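Local coordinates for 2-oxo-1,2-dihydroquinoline 8-monooxygenase, oxygenase component (Pseudomonas putida, PDB 1Z01), which hydroxylates 2-oxo-1,2-dihydroquinoline at carbon 8 as the terminal oxygenase, passing electrons from a Rieske [2Fe-2S] centre to a mononuclear iron, at the interface of chains A and B. Coordinates in Å, arbitrary orientation; residue numbers count along the deposited sequence, not the author numbering. Chains: chain A/B, 2-oxo-1,2-dihydroquinoline 8-monooxygenase, oxygenase component.

Contact 1 and contact 2 lie about 15 Å apart, measured between the centres of their C-alpha atoms, and both set the Rieske region of chain A against the catalytic part of chain B. They share the chain B stretch after helix 380-384: B:Val388 serves contact 1 and B:Thr390 contact 2. Contact 1 includes a cluster ligand, whereas contact 2 lodges the loop after strand 119-122 beside strands 241-244 and 271-274. The pairing is not an exact two-fold, as expected in a trimer whose subunits join head to tail, an arrangement by which this family brings one subunit's cluster near the neighbour's iron.

Contact 1: the interface of chains A and B. Residues chain A 85-86, 110, 130, 134; chain B 375, 385-386, 388.
With CG anti to its carbonyl carbon (chi1 -63°) and the chain extended beyond, B:Gln386 sends its carboxamide slantwise across A:Leu85, while A:His86 holds CG anti to the backbone N (chi1 180°) and presents its ring edge to the same glutamine. A:Leu85 and A:His86 belong to the C-X-H motif of the Rieske fold, and A:His86 is a ligand of the [2Fe-2S] cluster. The two ends of the B:Gln386 backbone both meet this histidine. Its N-H donates to the carbonyl oxygen, B:Gln386 N to A:His86 O at 3.1 Å, in the carbonyl plane and on a lone pair, with 155° at the hydrogen. Its own carbonyl oxygen meets the C-H edge of the imidazole in plane, 3.2 Å from B:Gln386 O to A:His86 CD2. Behind the histidine, A:Phe110 acts as second shell: A:His86 CB sits over the centre of the phenyl face, 3.5 Å above its plane, and CE1 of the phenyl lies over one face of the imidazole toward its rim, which probably helps to hold the ligand ring. The far tip of the phenyl turns to chain B, A:Phe110 CZ meeting the methyl B:Val388 CG1 at 3.6 Å, tip to tip. A:Leu130 comes at the same methyl from another direction, roughly at right angles, with CD2 3.6 Å from B:Val388 CG1. Further along, the glutamine side chain is tied by water 1, which lies 3.1 Å from the amide nitrogen B:Gln386 NE2 and 3.0 Å from the carbonyl A:Leu85 O. The amide oxygen B:Gln386 OE1 faces methyl groups, among them A:Thr134 CG2 at 4.0 Å.

Contact 2: the interface of chains A and B. Residues chain A 123-126; chain B 240-241, 243, 274, 276, 390.
A:Val123 and B:Leu240 cross at about a right angle, the valine branch CG1 set anti to its backbone N (chi1 -175°) so that it meets the leucine methyl CD2 at 3.9 Å. The other leucine methyl turns to the backbone, B:Leu240 CD1 lying 3.3 Å from A:Val123 O. This patch of the subunit interface is a loop of the Rieske domain, following strand 119-122, pressed against strands 241-244 and 271-274 of the neighbour's catalytic domain and the residue before the first of them, and it illustrates a contact made largely by packing. The methyl of A:Ala124 sits over the face of the peptide joining B:Leu240 to B:Gly241, with A:Ala124 CB 3.3 Å from B:Gly241 N; the fit is tight. B:Val274 flanks the alanine, its CG1 3.8 Å from A:Ala124 CA.

A:Asn125 and B:Leu243 approach at a slant. The asparagine holds CG anti to its backbone N (chi1 -174°), which carries the carboxamide over the leucine tip: the methyl B:Leu243 CD2 stands under the face of the amide, 3.4 Å from A:Asn125 CG, and closer to the oxygen end than to the nitrogen. An alanine in place of B:Leu243 would probably open a gap beneath this carboxamide and leave it freer to turn away from its water. That water supplies a polar link across the patch, as the direct contacts are otherwise van der Waals ones. Water 2 lies 2.8 Å from the amide nitrogen A:Asn125 ND2, at 155° about the hydrogen, and 2.7 Å from the hydroxyl B:Thr390 OG1.

Contact 1: the interface of chains A and B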
ATOM      1  N   LEU A  85      24.025  -7.922 -12.879  1.00 10.49           N
ATOM      2  CA  LEU A  85      24.967  -7.201 -12.040  1.00 12.17           C
ATOM      3  C   LEU A  85      25.302  -5.805 -12.562  1.00 11.29           C
ATOM      4  O   LEU A  85      25.943  -5.032 -11.862  1.00 12.90           O
ATOM      5  CB  LEU A  85      26.246  -8.034 -11.838  1.00 13.48           C
ATOM      6  CG  LEU A  85      27.110  -8.448 -13.032  1.00 15.06           C
ATOM      7  CD1 LEU A  85      27.970  -7.265 -13.481  1.00 16.07           C
ATOM      8  CD2 LEU A  85      28.003  -9.623 -12.635  1.00 15.71           C
ATOM      9  N   HIS A  86      24.867  -5.467 -13.775  1.00 11.67           N
ATOM     10  CA  HIS A  86      25.150  -4.130 -14.307  1.00 12.54           C
ATOM     11  C   HIS A  86      24.309  -3.107 -13.556  1.00 12.27           C
ATOM     12  O   HIS A  86      24.821  -2.346 -12.724  1.00 12.88           O
ATOM     13  CB  HIS A  86      24.813  -4.021 -15.799  1.00  9.95           C
ATOM     14  CG  HIS A  86      25.084  -2.663 -16.379  1.00 10.50           C
ATOM     15  ND1 HIS A  86      24.290  -2.092 -17.351  1.00  8.29           N
ATOM     16  CD2 HIS A  86      26.087  -1.780 -16.149  1.00  9.07           C
ATOM     17  CE1 HIS A  86      24.789  -0.920 -17.699  1.00 10.28           C
ATOM     18  NE2 HIS A  86      25.881  -0.705 -16.984  1.00 10.00           N
ATOM     19  N   PHE A 110      24.579  -7.571 -20.951  1.00 15.05           N
ATOM     20  CA  PHE A 110      25.491  -8.346 -20.109  1.00 15.72           C
ATOM     21  C   PHE A 110      25.062  -9.802 -20.291  1.00 16.03           C
ATOM     22  O   PHE A 110      23.883 -10.123 -20.201  1.00 16.97           O
ATOM     23  CB  PHE A 110      25.373  -7.929 -18.643  1.00 15.11           C
ATOM     24  CG  PHE A 110      26.258  -6.767 -18.267  1.00 13.66           C
ATOM     25  CD1 PHE A 110      26.327  -5.631 -19.068  1.00 12.60           C
ATOM     26  CD2 PHE A 110      27.015  -6.804 -17.099  1.00 13.69           C
ATOM     27  CE1 PHE A 110      27.138  -4.550 -18.710  1.00 11.82           C
ATOM     28  CE2 PHE A 110      27.827  -5.729 -16.732  1.00 12.67           C
ATOM     29  CZ  PHE A 110      27.887  -4.599 -17.542  1.00 12.13           C
ATOM     30  N   LEU A 130      35.578  -5.303 -17.568  1.00 18.20           N
ATOM     31  CA  LEU A 130      34.793  -5.953 -16.519  1.00 17.26           C
ATOM     32  C   LEU A 130      34.525  -7.422 -16.824  1.00 16.50           C
ATOM     33  O   LEU A 130      34.372  -8.243 -15.921  1.00 15.95           O
ATOM     34  CB  LEU A 130      33.452  -5.234 -16.330  1.00 17.36           C
ATOM     35  CG  LEU A 130      32.616  -5.734 -15.147  1.00 17.14           C
ATOM     36  CD1 LEU A 130      33.287  -5.305 -13.856  1.00 17.75           C
ATOM     37  CD2 LEU A 130      31.201  -5.185 -15.223  1.00 16.68           C
ATOM     38  N   THR A 134      33.775 -11.026 -12.905  1.00 20.90           N
ATOM     39  CA  THR A 134      32.670 -11.216 -11.976  1.00 20.77           C
ATOM     40  C   THR A 134      31.568 -12.017 -12.650  1.00 20.03           C
ATOM     41  O   THR A 134      31.722 -12.455 -13.793  1.00 18.58           O
ATOM     42  CB  THR A 134      32.109  -9.855 -11.474  1.00 21.61           C
ATOM     43  OG1 THR A 134      31.074 -10.085 -10.514  1.00 23.87           O
ATOM     44  CG2 THR A 134      31.547  -9.034 -12.624  1.00 21.97           C
TER
ATOM     45  N   PHE B 375      16.195  -1.738  -7.904  1.00 11.43           N
ATOM     46  CA  PHE B 375      17.606  -1.817  -7.533  1.00 10.81           C
ATOM     47  C   PHE B 375      18.092  -0.551  -6.844  1.00 10.10           C
ATOM     48  O   PHE B 375      18.964  -0.596  -5.981  1.00 12.10           O
ATOM     49  CB  PHE B 375      18.436  -2.072  -8.794  1.00 11.10           C
ATOM     50  CG  PHE B 375      19.889  -2.374  -8.535  1.00 11.20           C
ATOM     51  CD1 PHE B 375      20.264  -3.351  -7.625  1.00 12.57           C
ATOM     52  CD2 PHE B 375      20.884  -1.740  -9.283  1.00 11.78           C
ATOM     53  CE1 PHE B 375      21.605  -3.701  -7.467  1.00 13.78           C
ATOM     54  CE2 PHE B 375      22.221  -2.083  -9.132  1.00 13.51           C
ATOM     55  CZ  PHE B 375      22.585  -3.065  -8.226  1.00 13.82           C
ATOM     56  N   GLU B 385      25.843  -0.639  -8.190  1.00 13.39           N
ATOM     57  CA  GLU B 385      25.764  -0.808  -9.633  1.00 13.89           C
ATOM     58  C   GLU B 385      27.203  -0.973 -10.120  1.00 13.75           C
ATOM     59  O   GLU B 385      28.128  -0.410  -9.530  1.00 14.72           O
ATOM     60  CB  GLU B 385      25.123   0.424 -10.283  1.00 12.89           C
ATOM     61  CG  GLU B 385      26.029   1.637 -10.262  1.00 12.83           C
ATOM     62  CD  GLU B 385      25.314   2.920 -10.609  1.00 12.41           C
ATOM     63  OE1 GLU B 385      24.291   2.867 -11.317  1.00 14.09           O
ATOM     64  OE2 GLU B 385      25.791   3.986 -10.181  1.00 17.80           O
ATOM     65  N   GLN B 386      27.402  -1.756 -11.172  1.00 14.09           N
ATOM     66  CA  GLN B 386      28.743  -1.946 -11.713  1.00 15.60           C
ATOM     67  C   GLN B 386      28.750  -1.432 -13.135  1.00 14.48           C
ATOM     68  O   GLN B 386      28.488  -2.174 -14.074  1.00 13.14           O
ATOM     69  CB  GLN B 386      29.137  -3.420 -11.673  1.00 14.38           C
ATOM     70  CG  GLN B 386      29.203  -3.960 -10.253  1.00 17.35           C
ATOM     71  CD  GLN B 386      29.732  -5.376 -10.189  1.00 19.01           C
ATOM     72  OE1 GLN B 386      30.864  -5.648 -10.593  1.00 21.46           O
ATOM     73  NE2 GLN B 386      28.915  -6.289  -9.677  1.00 17.84           N
ATOM     74  N   VAL B 388      30.124   0.324 -16.741  1.00 16.74           N
ATOM     75  CA  VAL B 388      31.200   0.012 -17.674  1.00 16.01           C
ATOM     76  C   VAL B 388      31.522   1.175 -18.617  1.00 15.11           C
ATOM     77  O   VAL B 388      31.061   2.300 -18.409  1.00 14.93           O
ATOM     78  CB  VAL B 388      30.862  -1.236 -18.501  1.00 15.34           C
ATOM     79  CG1 VAL B 388      30.799  -2.447 -17.598  1.00 16.19           C
ATOM     80  CG2 VAL B 388      29.536  -1.044 -19.212  1.00 17.46           C
TER
HETATM   81  O   HOH W   1      26.218  -5.060  -8.912  1.00 16.76           O

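Contact 2: the interface of chains A and B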
ATOM      1  N   VAL A 123      27.143  -8.071 -25.119  1.00 19.56           N
ATOM      2  CA  VAL A 123      26.791  -8.019 -26.523  1.00 19.88           C
ATOM      3  C   VAL A 123      27.494  -6.940 -27.340  1.00 20.83           C
ATOM      4  O   VAL A 123      28.267  -7.258 -28.244  1.00 21.86           O
ATOM      5  CB  VAL A 123      25.268  -7.885 -26.696  1.00 20.14           C
ATOM      6  CG1 VAL A 123      24.898  -7.964 -28.177  1.00 19.67           C
ATOM      7  CG2 VAL A 123      24.565  -8.995 -25.910  1.00 20.44           C
ATOM      8  N   ALA A 124      27.251  -5.674 -27.019  1.00 20.39           N
ATOM      9  CA  ALA A 124      27.845  -4.572 -27.781  1.00 20.65           C
ATOM     10  C   ALA A 124      29.076  -3.916 -27.156  1.00 19.96           C
ATOM     11  O   ALA A 124      29.359  -2.741 -27.415  1.00 19.03           O
ATOM     12  CB  ALA A 124      26.783  -3.511 -28.047  1.00 21.26           C
ATOM     13  N   ASN A 125      29.807  -4.665 -26.340  1.00 18.92           N
ATOM     14  CA  ASN A 125      31.002  -4.144 -25.685  1.00 18.32           C
ATOM     15  C   ASN A 125      31.820  -5.354 -25.246  1.00 18.74           C
ATOM     16  O   ASN A 125      32.165  -5.497 -24.071  1.00 18.16           O
ATOM     17  CB  ASN A 125      30.594  -3.291 -24.478  1.00 19.67           C
ATOM     18  CG  ASN A 125      31.770  -2.598 -23.818  1.00 20.27           C
ATOM     19  OD1 ASN A 125      32.893  -2.640 -24.322  1.00 20.19           O
ATOM     20  ND2 ASN A 125      31.515  -1.948 -22.684  1.00 20.85           N
ATOM     21  N   PRO A 126      32.159  -6.234 -26.207  1.00 18.94           N
ATOM     22  CA  PRO A 126      32.926  -7.470 -26.021  1.00 19.51           C
ATOM     23  C   PRO A 126      34.327  -7.381 -25.427  1.00 19.19           C
ATOM     24  O   PRO A 126      34.875  -8.395 -24.977  1.00 19.10           O
ATOM     25  CB  PRO A 126      32.940  -8.072 -27.420  1.00 19.97           C
ATOM     26  CG  PRO A 126      33.013  -6.859 -28.283  1.00 20.40           C
ATOM     27  CD  PRO A 126      31.989  -5.949 -27.647  1.00 19.78           C
TER
ATOM     28  N   LEU B 240      24.715  -3.527 -32.534  1.00 40.19           N
ATOM     29  CA  LEU B 240      24.532  -4.029 -31.182  1.00 38.28           C
ATOM     30  C   LEU B 240      24.448  -2.831 -30.220  1.00 37.07           C
ATOM     31  O   LEU B 240      23.604  -2.798 -29.321  1.00 37.54           O
ATOM     32  CB  LEU B 240      25.694  -4.957 -30.815  1.00 38.94           C
ATOM     33  CG  LEU B 240      25.959  -6.082 -31.823  1.00 38.73           C
ATOM     34  CD1 LEU B 240      27.166  -6.885 -31.383  1.00 37.97           C
ATOM     35  CD2 LEU B 240      24.732  -6.970 -31.947  1.00 38.23           C
ATOM     36  N   GLY B 241      25.312  -1.842 -30.443  1.00 34.96           N
ATOM     37  CA  GLY B 241      25.341  -0.643 -29.615  1.00 31.23           C
ATOM     38  C   GLY B 241      26.424   0.303 -30.107  1.00 28.69           C
ATOM     39  O   GLY B 241      26.954   0.102 -31.198  1.00 28.38           O
ATOM     40  N   LEU B 243      30.093   2.416 -28.904  1.00 23.04           N
ATOM     41  CA  LEU B 243      31.167   2.478 -27.914  1.00 23.78           C
ATOM     42  C   LEU B 243      31.948   3.777 -28.013  1.00 23.66           C
ATOM     43  O   LEU B 243      32.209   4.269 -29.107  1.00 22.79           O
ATOM     44  CB  LEU B 243      32.175   1.356 -28.128  1.00 25.06           C
ATOM     45  CG  LEU B 243      31.819  -0.114 -28.005  1.00 26.29           C
ATOM     46  CD1 LEU B 243      32.699  -0.870 -28.976  1.00 27.74           C
ATOM     47  CD2 LEU B 243      32.036  -0.612 -26.588  1.00 28.08           C
ATOM     48  N   VAL B 274      28.899  -0.985 -32.737  1.00 38.40           N
ATOM     49  CA  VAL B 274      29.385  -2.356 -32.580  1.00 42.47           C
ATOM     50  C   VAL B 274      28.628  -3.286 -33.502  1.00 45.53           C
ATOM     51  O   VAL B 274      27.406  -3.194 -33.610  1.00 45.72           O
ATOM     52  CB  VAL B 274      29.219  -2.852 -31.145  1.00 42.29           C
ATOM     53  CG1 VAL B 274      29.790  -4.265 -31.025  1.00 42.69           C
ATOM     54  CG2 VAL B 274      29.905  -1.911 -30.181  1.00 42.88           C
ATOM     55  N   GLU B 276      29.841  -6.924 -33.852  1.00 55.95           N
ATOM     56  CA  GLU B 276      30.011  -8.311 -33.475  1.00 58.06           C
ATOM     57  C   GLU B 276      30.420  -8.638 -32.042  1.00 58.86           C
ATOM     58  O   GLU B 276      30.915  -7.786 -31.289  1.00 58.79           O
ATOM     59  CB  GLU B 276      31.008  -8.980 -34.435  1.00 59.09           C
ATOM     60  CG  GLU B 276      32.296  -8.197 -34.572  1.00 60.51           C
ATOM     61  CD  GLU B 276      33.121  -8.660 -35.739  1.00 61.12           C
ATOM     62  OE1 GLU B 276      34.091  -7.967 -36.092  1.00 62.10           O
ATOM     63  OE2 GLU B 276      32.824  -9.732 -36.306  1.00 61.37           O
ATOM     64  N   THR B 390      30.512   2.166 -21.614  1.00 13.90           N
ATOM     65  CA  THR B 390      29.390   2.897 -22.180  1.00 15.19           C
ATOM     66  C   THR B 390      28.702   3.808 -21.176  1.00 15.40           C
ATOM     67  O   THR B 390      27.979   4.726 -21.564  1.00 14.83           O
ATOM     68  CB  THR B 390      28.338   1.934 -22.778  1.00 16.37           C
ATOM     69  OG1 THR B 390      27.952   0.962 -21.802  1.00 15.15           O
ATOM     70  CG2 THR B 390      28.909   1.219 -23.991  1.00 15.81           C
TER
HETATM   71  O   HOH W   2      28.780  -1.582 -22.313  1.00 14.75           O